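Local coordinates for germination protein YpeB (PDB 5BOI), which is involved in the germination of Bacillus spores and, through the PepSY-containing C-terminal domain described here, probably acts as an inhibitory protein, at residues P69-E74 against V146-K152; V18-L23 against T58-I62; V199-F204 against I215-A219; V128-D133 against K157-I163. All coordinates share one frame; numbering follows the deposited sequence.

Contact 1. Residues P69-E74 against V146-K152; sequences PLWVLE and VIGFSAK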
# COMPACT_ATOMS: atom_id res chain seq x y z
N PRO A 69 5.96 -10.45 6.22
CA PRO A 69 5.96 -10.36 4.76
C PRO A 69 6.32 -8.94 4.38
O PRO A 69 5.56 -8.02 4.65
CB PRO A 69 4.52 -10.69 4.36
CG PRO A 69 3.87 -11.25 5.59
CD PRO A 69 4.60 -10.65 6.76
N LEU A 70 7.49 -8.77 3.78
CA LEU A 70 7.98 -7.44 3.46
C LEU A 70 7.70 -7.03 2.02
O LEU A 70 7.22 -5.93 1.76
CB LEU A 70 9.47 -7.38 3.75
CG LEU A 70 10.12 -6.00 3.72
CD1 LEU A 70 9.56 -5.13 4.85
CD2 LEU A 70 11.62 -6.17 3.84
N TRP A 71 8.03 -7.92 1.08
CA TRP A 71 7.98 -7.60 -0.35
C TRP A 71 7.78 -8.88 -1.17
O TRP A 71 8.30 -9.93 -0.80
CB TRP A 71 9.26 -6.87 -0.77
CG TRP A 71 9.29 -6.38 -2.20
CD1 TRP A 71 8.80 -5.19 -2.68
CD2 TRP A 71 9.84 -7.07 -3.33
NE1 TRP A 71 9.01 -5.10 -4.04
CE2 TRP A 71 9.65 -6.24 -4.46
CE3 TRP A 71 10.48 -8.31 -3.50
CZ2 TRP A 71 10.07 -6.61 -5.74
CZ3 TRP A 71 10.89 -8.67 -4.78
CH2 TRP A 71 10.69 -7.82 -5.87
N VAL A 72 6.99 -8.78 -2.24
CA VAL A 72 6.71 -9.92 -3.13
C VAL A 72 6.66 -9.47 -4.58
O VAL A 72 6.15 -8.40 -4.90
CB VAL A 72 5.35 -10.62 -2.79
CG1 VAL A 72 4.97 -11.64 -3.89
CG2 VAL A 72 5.39 -11.29 -1.44
N LEU A 73 7.19 -10.30 -5.46
CA LEU A 73 6.93 -10.09 -6.88
C LEU A 73 6.87 -11.42 -7.61
O LEU A 73 7.82 -12.19 -7.55
CB LEU A 73 8.00 -9.19 -7.50
CG LEU A 73 7.68 -8.92 -8.97
CD1 LEU A 73 6.28 -8.34 -9.10
CD2 LEU A 73 8.71 -7.98 -9.59
N GLU A 74 5.73 -11.68 -8.24
CA GLU A 74 5.58 -12.82 -9.14
C GLU A 74 5.84 -12.29 -10.53
O GLU A 74 5.04 -11.51 -11.05
CB GLU A 74 4.18 -13.44 -9.05
CG GLU A 74 3.75 -13.87 -7.65
CD GLU A 74 2.45 -14.67 -7.66
OE1 GLU A 74 2.03 -15.11 -8.76
OE2 GLU A 74 1.86 -14.85 -6.57
N VAL A 146 -2.87 -12.16 -6.23
CA VAL A 146 -1.81 -11.22 -5.90
C VAL A 146 -0.57 -11.55 -6.72
O VAL A 146 -0.16 -12.70 -6.79
CB VAL A 146 -1.47 -11.26 -4.39
CG1 VAL A 146 -0.35 -10.29 -4.06
CG2 VAL A 146 -2.71 -10.91 -3.56
N ILE A 147 0.01 -10.55 -7.38
CA ILE A 147 1.26 -10.76 -8.10
C ILE A 147 2.38 -9.81 -7.67
O ILE A 147 3.53 -9.97 -8.08
CB ILE A 147 1.05 -10.63 -9.61
CG1 ILE A 147 0.53 -9.24 -9.98
CG2 ILE A 147 0.07 -11.70 -10.09
CD1 ILE A 147 0.05 -9.17 -11.43
N GLY A 148 2.04 -8.82 -6.85
CA GLY A 148 3.05 -7.94 -6.30
C GLY A 148 2.56 -7.41 -4.97
O GLY A 148 1.34 -7.26 -4.78
N PHE A 149 3.49 -7.16 -4.06
CA PHE A 149 3.17 -6.67 -2.70
C PHE A 149 4.38 -5.96 -2.11
O PHE A 149 5.51 -6.42 -2.25
CB PHE A 149 2.73 -7.85 -1.81
CG PHE A 149 2.51 -7.49 -0.36
CD1 PHE A 149 1.29 -6.97 0.07
CD2 PHE A 149 3.51 -7.71 0.59
CE1 PHE A 149 1.08 -6.65 1.40
CE2 PHE A 149 3.30 -7.39 1.93
CZ PHE A 149 2.08 -6.87 2.33
N SER A 150 4.16 -4.83 -1.45
CA SER A 150 5.24 -4.19 -0.73
C SER A 150 4.72 -3.51 0.51
O SER A 150 3.90 -2.60 0.41
CB SER A 150 5.97 -3.18 -1.60
OG SER A 150 6.87 -2.43 -0.79
N ALA A 151 5.17 -3.96 1.67
CA ALA A 151 4.79 -3.28 2.91
C ALA A 151 6.00 -2.58 3.52
O ALA A 151 6.05 -2.36 4.74
CB ALA A 151 4.20 -4.27 3.91
N LYS A 152 6.96 -2.22 2.68
CA LYS A 152 8.20 -1.65 3.19
C LYS A 152 7.95 -0.31 3.89
O LYS A 152 8.43 -0.09 5.00
CB LYS A 152 9.22 -1.49 2.05
CG LYS A 152 9.77 -2.82 1.55
CD LYS A 152 10.71 -2.65 0.36
CE LYS A 152 12.11 -2.30 0.80
NZ LYS A 152 13.12 -2.60 -0.26
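Val72 and Phe149 form the central pair of two antiparallel strands, 69-74 and 146-150. The axes of these short strand segments differ by 156° in direction. Backbone hydrogen bonds come first. Val72 N donates to Phe149 O at 2.8 Å, and Phe149 N returns a longer bond to Val72 O at 3.1 Å. Beyond this pair, Ala151 N reaches Leu70 O at 2.8 Å. At the other end Glu74 N meets Ile147 O at 2.8 Å, and this bond is nearly straight, 172° at the hydrogen.

Apolar packing divides between the two faces. On the Val72 and Phe149 face, Val72 CB lies 3.9 Å from Phe149 CB. The Phe149 ring turns its edge to the Pro69 carbonyl, with CE2 3.6 Å from Pro69 O. This oxygen is buried and has no hydrogen-bonding partner in the model. Phe22 and Phe101 make edge-to-face contacts with the same ring. On the other face Trp71 extends with CG anti to its backbone N (chi1 -175°), which lays CD1 beside Ser150 CB at 3.6 Å. The Ser150 OG lies in the indole plane, at the edge. Past the strand end, Lys152 crosses Leu70 obliquely.

Glu74 sends its carboxylate past the Val146 carbonyl, and OE1 forms a salt bridge with Arg76.

Leu70 and Trp71 both face Asp61, and Ile147 and Gly148 both face Lys138. The arrangement is an antiparallel strand pair in which each strand has a classic beta bulge toward its outer neighbour, 57-63 or 134-140. The pair links these two parts of the sheet.

Contact 2. Residues V18-L23 against T58-I62; sequences VARSFL and TYMDI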
# COMPACT_ATOMS: atom_id res chain seq x y z
N VAL A 18 5.88 -19.00 6.16
CA VAL A 18 5.25 -17.71 5.97
C VAL A 18 4.88 -17.56 4.50
O VAL A 18 3.74 -17.23 4.16
CB VAL A 18 6.18 -16.56 6.41
CG1 VAL A 18 5.46 -15.22 6.32
CG2 VAL A 18 6.67 -16.80 7.83
N ALA A 19 5.85 -17.84 3.64
CA ALA A 19 5.68 -17.75 2.20
C ALA A 19 4.52 -18.61 1.68
O ALA A 19 3.67 -18.13 0.94
CB ALA A 19 6.99 -18.14 1.49
N ARG A 20 4.50 -19.87 2.09
CA ARG A 20 3.47 -20.80 1.64
C ARG A 20 2.07 -20.26 1.94
O ARG A 20 1.18 -20.29 1.08
CB ARG A 20 3.66 -22.17 2.29
CG ARG A 20 5.02 -22.79 2.04
CD ARG A 20 5.01 -24.28 2.38
NE ARG A 20 6.35 -24.86 2.26
CZ ARG A 20 6.89 -25.27 1.11
NH1 ARG A 20 8.11 -25.79 1.10
NH2 ARG A 20 6.21 -25.15 -0.02
N SER A 21 1.89 -19.76 3.15
CA SER A 21 0.61 -19.21 3.60
C SER A 21 0.22 -17.92 2.88
O SER A 21 -0.90 -17.79 2.38
CB SER A 21 0.67 -18.96 5.11
OG SER A 21 -0.63 -18.87 5.65
N PHE A 22 1.15 -16.97 2.82
CA PHE A 22 0.92 -15.67 2.19
C PHE A 22 0.60 -15.77 0.70
O PHE A 22 -0.23 -15.02 0.18
CB PHE A 22 2.16 -14.79 2.39
CG PHE A 22 1.93 -13.33 2.16
CD1 PHE A 22 1.28 -12.55 3.11
CD2 PHE A 22 2.38 -12.73 1.00
CE1 PHE A 22 1.08 -11.19 2.90
CE2 PHE A 22 2.19 -11.37 0.78
CZ PHE A 22 1.54 -10.60 1.73
N LEU A 23 1.26 -16.70 0.02
CA LEU A 23 1.19 -16.82 -1.43
C LEU A 23 0.27 -17.95 -1.86
O LEU A 23 0.12 -18.23 -3.05
CB LEU A 23 2.58 -17.05 -2.03
CG LEU A 23 3.60 -15.93 -1.83
CD1 LEU A 23 4.97 -16.42 -2.28
CD2 LEU A 23 3.18 -14.70 -2.60
N THR A 58 8.88 -16.53 -8.44
CA THR A 58 8.35 -15.53 -7.52
C THR A 58 9.43 -15.18 -6.50
O THR A 58 10.11 -16.06 -5.97
CB THR A 58 7.09 -16.04 -6.79
OG1 THR A 58 6.03 -16.22 -7.74
CG2 THR A 58 6.63 -15.05 -5.70
N TYR A 59 9.58 -13.89 -6.24
CA TYR A 59 10.59 -13.41 -5.32
C TYR A 59 9.91 -12.82 -4.10
O TYR A 59 9.00 -12.01 -4.22
CB TYR A 59 11.49 -12.38 -6.00
CG TYR A 59 12.01 -12.84 -7.34
CD1 TYR A 59 11.26 -12.66 -8.50
CD2 TYR A 59 13.24 -13.47 -7.45
CE1 TYR A 59 11.73 -13.09 -9.74
CE2 TYR A 59 13.72 -13.90 -8.68
CZ TYR A 59 12.95 -13.71 -9.82
OH TYR A 59 13.42 -14.14 -11.04
N MET A 60 10.36 -13.23 -2.93
CA MET A 60 9.73 -12.79 -1.71
C MET A 60 10.76 -12.48 -0.64
O MET A 60 11.68 -13.26 -0.41
CB MET A 60 8.75 -13.84 -1.19
CG MET A 60 8.05 -13.38 0.08
SD MET A 60 6.62 -14.40 0.50
CE MET A 60 5.92 -13.45 1.85
N ASP A 61 10.59 -11.34 0.01
CA ASP A 61 11.46 -10.97 1.10
C ASP A 61 10.68 -10.98 2.42
O ASP A 61 9.55 -10.50 2.51
CB ASP A 61 12.09 -9.61 0.85
CG ASP A 61 13.08 -9.64 -0.32
OD1 ASP A 61 14.25 -10.00 -0.09
OD2 ASP A 61 12.69 -9.31 -1.46
N ILE A 62 11.31 -11.56 3.43
CA ILE A 62 10.73 -11.65 4.76
C ILE A 62 11.77 -11.19 5.77
O ILE A 62 12.96 -11.43 5.59
CB ILE A 62 10.26 -13.08 5.08
CG1 ILE A 62 9.44 -13.66 3.92
CG2 ILE A 62 9.48 -13.12 6.39
CD1 ILE A 62 8.70 -14.93 4.25
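The Phe22 ring meets the methyl end of Met60 obliquely, with Phe22 CD2 3.7 Å from Met60 CE. CG and CB of Phe22 also lie close to that methyl. Beyond the two segments the ring makes edge-to-face contacts with Phe95 and His99. Phe22 therefore sits in an aromatic cluster, and Met60 brings a methyl group up to it.

Met60 has the largest share of the contact. Its chain is fully extended, with CG anti to the backbone N (chi1 -179°), and this carries the sulfur from the strand to the helix. There SD lies 3.9 Å from Ala19 CB. It is also 3.8 Å from Leu23 CD1, as the Leu23 and Met60 side chains slide past each other in opposite directions. The small Ala19 lets the sulfur approach the helix backbone, and Ala19 CA is as near to it as CB.

Two flanking pairs complete the packing. Ile62 CD1 rests 3.7 Å from Val18 CB, the two side chains running past each other in opposite senses. At the other end Leu23 CD1 and Thr58 CG2 meet tip to tip at 4.0 Å. No hydrogen bond joins the segments, so the contact is purely apolar packing.

Thr58, Met60 and Ile62 all point to the helix, while Tyr59 points away. Ala19 and Leu23 also touch strand 44-50. The axes of the two short segments pass 10.3 Å apart at 120°. This is helix-on-sheet packing: helix 12-22 covers one face of the antiparallel strands that follow it, consistent with a PepSY-type alpha/beta unit.

Contact 3. Residues V199-F204 against I215-A219; sequences VLCYEF and IFINA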
# COMPACT_ATOMS: atom_id res chain seq x y z
N VAL A 199 3.32 16.81 7.67
CA VAL A 199 2.42 17.93 7.88
C VAL A 199 0.98 17.45 8.01
O VAL A 199 0.57 16.57 7.25
CB VAL A 199 2.54 18.93 6.71
CG1 VAL A 199 1.38 19.89 6.69
CG2 VAL A 199 3.87 19.71 6.82
N LEU A 200 0.23 18.00 8.97
CA LEU A 200 -1.18 17.65 9.10
C LEU A 200 -2.02 18.47 8.12
O LEU A 200 -1.88 19.70 8.07
CB LEU A 200 -1.68 17.88 10.53
CG LEU A 200 -3.12 17.47 10.85
CD1 LEU A 200 -3.32 15.95 10.79
CD2 LEU A 200 -3.56 18.01 12.23
N CYS A 201 -2.90 17.81 7.38
CA CYS A 201 -3.75 18.45 6.36
C CYS A 201 -5.20 18.02 6.42
O CYS A 201 -5.51 16.91 6.85
CB CYS A 201 -3.25 18.14 4.94
SG CYS A 201 -1.57 18.61 4.56
N TYR A 202 -6.11 18.86 5.95
CA TYR A 202 -7.44 18.37 5.59
C TYR A 202 -7.35 17.86 4.16
O TYR A 202 -6.87 18.59 3.29
CB TYR A 202 -8.48 19.48 5.66
CG TYR A 202 -8.75 19.95 7.07
CD1 TYR A 202 -9.62 19.24 7.88
CD2 TYR A 202 -8.12 21.08 7.58
CE1 TYR A 202 -9.86 19.65 9.19
CE2 TYR A 202 -8.37 21.53 8.89
CZ TYR A 202 -9.24 20.79 9.70
OH TYR A 202 -9.51 21.18 11.00
N GLU A 203 -7.79 16.63 3.94
CA GLU A 203 -7.79 16.03 2.62
C GLU A 203 -9.19 16.10 2.05
O GLU A 203 -10.15 15.69 2.70
CB GLU A 203 -7.32 14.57 2.70
CG GLU A 203 -7.46 13.81 1.39
CD GLU A 203 -7.73 12.34 1.62
OE1 GLU A 203 -7.04 11.75 2.48
OE2 GLU A 203 -8.63 11.79 0.95
N PHE A 204 -9.33 16.61 0.83
CA PHE A 204 -10.61 16.69 0.16
C PHE A 204 -10.60 15.84 -1.10
O PHE A 204 -9.67 15.93 -1.92
CB PHE A 204 -10.95 18.15 -0.20
CG PHE A 204 -11.13 19.06 1.00
CD1 PHE A 204 -12.37 19.16 1.62
CD2 PHE A 204 -10.07 19.80 1.50
CE1 PHE A 204 -12.57 19.99 2.73
CE2 PHE A 204 -10.23 20.64 2.59
CZ PHE A 204 -11.49 20.74 3.22
N ILE A 215 -7.20 16.83 -2.99
CA ILE A 215 -6.54 18.09 -2.63
C ILE A 215 -6.24 18.13 -1.14
O ILE A 215 -7.13 17.90 -0.30
CB ILE A 215 -7.40 19.29 -3.01
CG1 ILE A 215 -7.56 19.36 -4.53
CG2 ILE A 215 -6.73 20.64 -2.53
CD1 ILE A 215 -8.87 19.98 -4.99
N PHE A 216 -4.98 18.44 -0.80
CA PHE A 216 -4.59 18.55 0.60
C PHE A 216 -4.40 20.02 1.00
O PHE A 216 -3.62 20.74 0.34
CB PHE A 216 -3.28 17.79 0.85
CG PHE A 216 -3.39 16.30 0.65
CD1 PHE A 216 -3.23 15.73 -0.61
CD2 PHE A 216 -3.64 15.46 1.74
CE1 PHE A 216 -3.32 14.35 -0.79
CE2 PHE A 216 -3.72 14.08 1.56
CZ PHE A 216 -3.56 13.53 0.30
N ILE A 217 -5.09 20.44 2.06
CA ILE A 217 -5.00 21.81 2.58
C ILE A 217 -4.33 21.78 3.96
O ILE A 217 -4.79 21.08 4.86
CB ILE A 217 -6.39 22.48 2.68
CG1 ILE A 217 -7.06 22.62 1.32
CG2 ILE A 217 -6.32 23.86 3.39
CD1 ILE A 217 -6.25 23.38 0.29
N ASN A 218 -3.23 22.52 4.12
CA ASN A 218 -2.50 22.55 5.39
C ASN A 218 -3.44 22.93 6.55
O ASN A 218 -4.16 23.92 6.46
CB ASN A 218 -1.32 23.55 5.30
CG ASN A 218 -0.41 23.49 6.52
OD1 ASN A 218 -0.81 23.84 7.64
ND2 ASN A 218 0.82 23.04 6.32
N ALA A 219 -3.45 22.13 7.63
CA ALA A 219 -4.42 22.32 8.73
C ALA A 219 -4.04 23.46 9.68
O ALA A 219 -4.80 23.75 10.61
CB ALA A 219 -4.59 21.04 9.52
O HOH W 1 -0.27 21.60 9.64
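Glu203 has CG anti to the backbone N (chi1 172°), and its chain then bends at chi2, which sets it beside Phe216. The Phe216 CG stands beside its own backbone N (chi1 -64°), and this swings the ring alongside Glu203. The two side chains lie side by side and point the same way. Glu203 CG comes obliquely against the Phe216 ring, an off-centre CH-pi contact 4.2 Å from the centroid. The strand pairing also sets Phe216 CB 4.1 Å from Cys201 CB. That Cys201 carbon lies at the edge of the ring.

The backbones pair as antiparallel strands. Tyr202 and Ile217 form a hydrogen-bonded pair. Tyr202 N donates to Ile217 O at 2.8 Å, and Ile217 N answers to Tyr202 O in an almost linear bond of 177°. Phe204 and Ile215 exchange two further bonds. Past the strand end, Ala219 N reaches Leu200 O at 2.9 Å. A water donates to the same oxygen and to Asn218 OD1, so the Leu200 carbonyl is gripped twice. Asn218 ND2 is hydrogen-bonded to Glu225.

On the opposite face Phe204 CE2 packs on Ile217 CG1 at 3.9 Å, crossing it at a slant. Tyr202 CE2 lies equally close, 3.9 Å, to Ala219 CB. An alanine in place of Phe216 would probably leave Glu203 CB and CG without the ring they pack on, and Tyr131 without its edge-to-face partner.

The contact is the body of a beta hairpin, strands 198-208 and 211-218. Strand 182-192 flanks it on one edge and strand 224-230 on the other. Helix 170-175 covers the face of Tyr202 and Phe204, while Tyr131 meets Phe216 on the other.

Contact 4. Residues V128-D133 against K157-I163; sequences VRIYPD and KHRTRDI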
# COMPACT_ATOMS: atom_id res chain seq x y z
N VAL A 128 -7.39 9.35 11.06
CA VAL A 128 -6.42 10.16 10.30
C VAL A 128 -5.64 9.26 9.32
O VAL A 128 -5.12 8.20 9.71
CB VAL A 128 -5.44 10.90 11.23
CG1 VAL A 128 -4.48 11.77 10.40
CG2 VAL A 128 -6.19 11.77 12.25
N ARG A 129 -5.55 9.65 8.05
CA ARG A 129 -4.85 8.85 7.03
C ARG A 129 -3.37 9.20 6.99
O ARG A 129 -3.01 10.35 6.75
CB ARG A 129 -5.49 9.06 5.66
CG ARG A 129 -6.83 8.34 5.59
CD ARG A 129 -7.72 8.72 4.44
NE ARG A 129 -9.06 8.21 4.70
CZ ARG A 129 -10.05 8.16 3.82
NH1 ARG A 129 -9.86 8.61 2.58
NH2 ARG A 129 -11.23 7.67 4.17
N ILE A 130 -2.52 8.21 7.23
CA ILE A 130 -1.08 8.45 7.29
C ILE A 130 -0.47 7.99 5.97
O ILE A 130 -0.09 6.83 5.80
CB ILE A 130 -0.41 7.68 8.45
CG1 ILE A 130 -1.17 7.86 9.77
CG2 ILE A 130 1.05 8.05 8.57
CD1 ILE A 130 -1.22 9.28 10.27
N TYR A 131 -0.41 8.90 5.01
CA TYR A 131 0.04 8.54 3.67
C TYR A 131 1.47 7.97 3.57
O TYR A 131 1.70 7.10 2.73
CB TYR A 131 -0.16 9.73 2.73
CG TYR A 131 -1.60 9.82 2.26
CD1 TYR A 131 -2.57 10.43 3.04
CD2 TYR A 131 -1.98 9.29 1.04
CE1 TYR A 131 -3.88 10.49 2.62
CE2 TYR A 131 -3.27 9.35 0.61
CZ TYR A 131 -4.22 9.92 1.39
OH TYR A 131 -5.51 9.95 0.92
N PRO A 132 2.42 8.42 4.42
CA PRO A 132 3.76 7.79 4.38
C PRO A 132 3.77 6.29 4.72
O PRO A 132 4.65 5.56 4.26
CB PRO A 132 4.54 8.57 5.45
CG PRO A 132 3.86 9.91 5.50
CD PRO A 132 2.41 9.61 5.29
N ASP A 133 2.80 5.85 5.51
CA ASP A 133 2.75 4.47 6.00
C ASP A 133 1.90 3.61 5.05
O ASP A 133 0.72 3.33 5.32
CB ASP A 133 2.19 4.43 7.42
CG ASP A 133 3.11 5.14 8.42
OD1 ASP A 133 4.04 5.86 7.98
OD2 ASP A 133 2.92 4.99 9.64
N LYS A 157 8.51 2.77 8.03
CA LYS A 157 8.26 4.19 8.30
C LYS A 157 7.26 4.37 9.44
O LYS A 157 7.08 5.48 9.95
CB LYS A 157 7.73 4.91 7.06
CG LYS A 157 8.80 5.24 6.03
CD LYS A 157 8.19 5.78 4.74
CE LYS A 157 9.29 6.01 3.70
NZ LYS A 157 8.78 6.28 2.32
N HIS A 158 6.61 3.28 9.85
CA HIS A 158 5.61 3.40 10.90
C HIS A 158 6.24 3.75 12.23
O HIS A 158 7.32 3.27 12.57
CB HIS A 158 4.80 2.12 11.05
CG HIS A 158 3.67 2.25 12.02
ND1 HIS A 158 3.83 2.12 13.38
CD2 HIS A 158 2.36 2.55 11.82
CE1 HIS A 158 2.66 2.31 13.98
NE2 HIS A 158 1.76 2.57 13.05
N ARG A 159 5.54 4.59 12.97
CA ARG A 159 5.92 4.95 14.33
C ARG A 159 4.70 5.53 15.03
O ARG A 159 3.80 6.06 14.38
CB ARG A 159 7.06 5.97 14.32
CG ARG A 159 6.63 7.36 13.88
CD ARG A 159 7.78 8.34 13.90
NE ARG A 159 7.30 9.72 13.92
CZ ARG A 159 7.01 10.42 12.83
NH1 ARG A 159 6.57 11.67 12.94
NH2 ARG A 159 7.15 9.88 11.63
N THR A 160 4.65 5.41 16.35
CA THR A 160 3.60 6.06 17.10
C THR A 160 3.85 7.57 17.07
O THR A 160 4.90 8.07 17.49
CB THR A 160 3.48 5.53 18.55
OG1 THR A 160 2.44 6.23 19.24
CG2 THR A 160 4.80 5.65 19.31
N ARG A 161 2.88 8.29 16.51
CA ARG A 161 2.96 9.73 16.39
C ARG A 161 1.95 10.35 17.34
O ARG A 161 0.91 9.75 17.61
CB ARG A 161 2.66 10.17 14.95
CG ARG A 161 3.52 9.52 13.86
CD ARG A 161 2.80 9.57 12.51
NE ARG A 161 3.69 9.36 11.36
CZ ARG A 161 3.98 8.17 10.84
NH1 ARG A 161 4.80 8.08 9.80
NH2 ARG A 161 3.45 7.07 11.36
N ASP A 162 2.24 11.53 17.87
CA ASP A 162 1.18 12.26 18.57
C ASP A 162 0.80 13.42 17.66
O ASP A 162 1.52 14.40 17.54
CB ASP A 162 1.60 12.75 19.96
CG ASP A 162 0.60 13.75 20.55
OD1 ASP A 162 -0.55 13.34 20.84
OD2 ASP A 162 0.97 14.92 20.77
N ILE A 163 -0.35 13.28 17.01
CA ILE A 163 -0.80 14.20 15.98
C ILE A 163 -1.38 15.48 16.57
O ILE A 163 -2.23 15.42 17.46
CB ILE A 163 -1.82 13.49 15.07
CG1 ILE A 163 -1.15 12.28 14.43
CG2 ILE A 163 -2.41 14.44 14.03
CD1 ILE A 163 -2.08 11.34 13.75
O HOH W 2 6.20 6.37 2.04
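Asp133 OD2 takes the shortest direct bond between the segments, 2.8 Å from Arg161 NH2. OD1 receives Arg161 NH1 at 3.0 Å. The guanidinium thus grips the carboxylate end-on, one nitrogen to each oxygen. Both oxygens are met on their syn sides, but the planes are turned 57° apart and both bonds are bent. His158 CD2 approaches OD2 obliquely.

Ile130 CG2 sits over the centre of one guanidinium face, 3.7 Å from Arg161 CZ. Arg159 CG covers the opposite face, though that residue is poorly ordered. Arg161 NH1 also bridges to Glu198. A methionine at Arg161 would probably leave both Asp133 and Glu198 without this shared positive partner.

A water donates to Pro132 O at 2.8 Å and accepts from Lys157 NZ, which pairs with Asp153. Nearby, Ile163 CD1 meets Val128 CG1 and Ile130 CD1 tip to tip, each at 4.1 Å.

The type I turn from Ile130 to Asp133 is thereby tied to an irregular linker by a charge pair and an aliphatic patch. Glu122 lies close to OD2, so Arg161 probably offsets a local excess of negative charge.

In the fold
Contacts 1 and 2 share one neighbourhood, their centres 8 Å apart. Strands 57-63 and 69-74 are sheet neighbours, so contact 2 puts a helix over a sheet that contact 1 extends by a further strand. Contact 3, about 36 Å from contact 2 between centres, lies in the other PepSY family region and is the most buried. Contact 4 belongs to the first family region but lies nearer contact 3, about 14 Å between centres, and touches it through Tyr131 and Ile163. The strand pairings of contacts 1 and 3 rest on backbone hydrogen bonds, and contact 2 on apolar side chains alone. The more exposed linker of contact 4 relies on a salt bridge and a water.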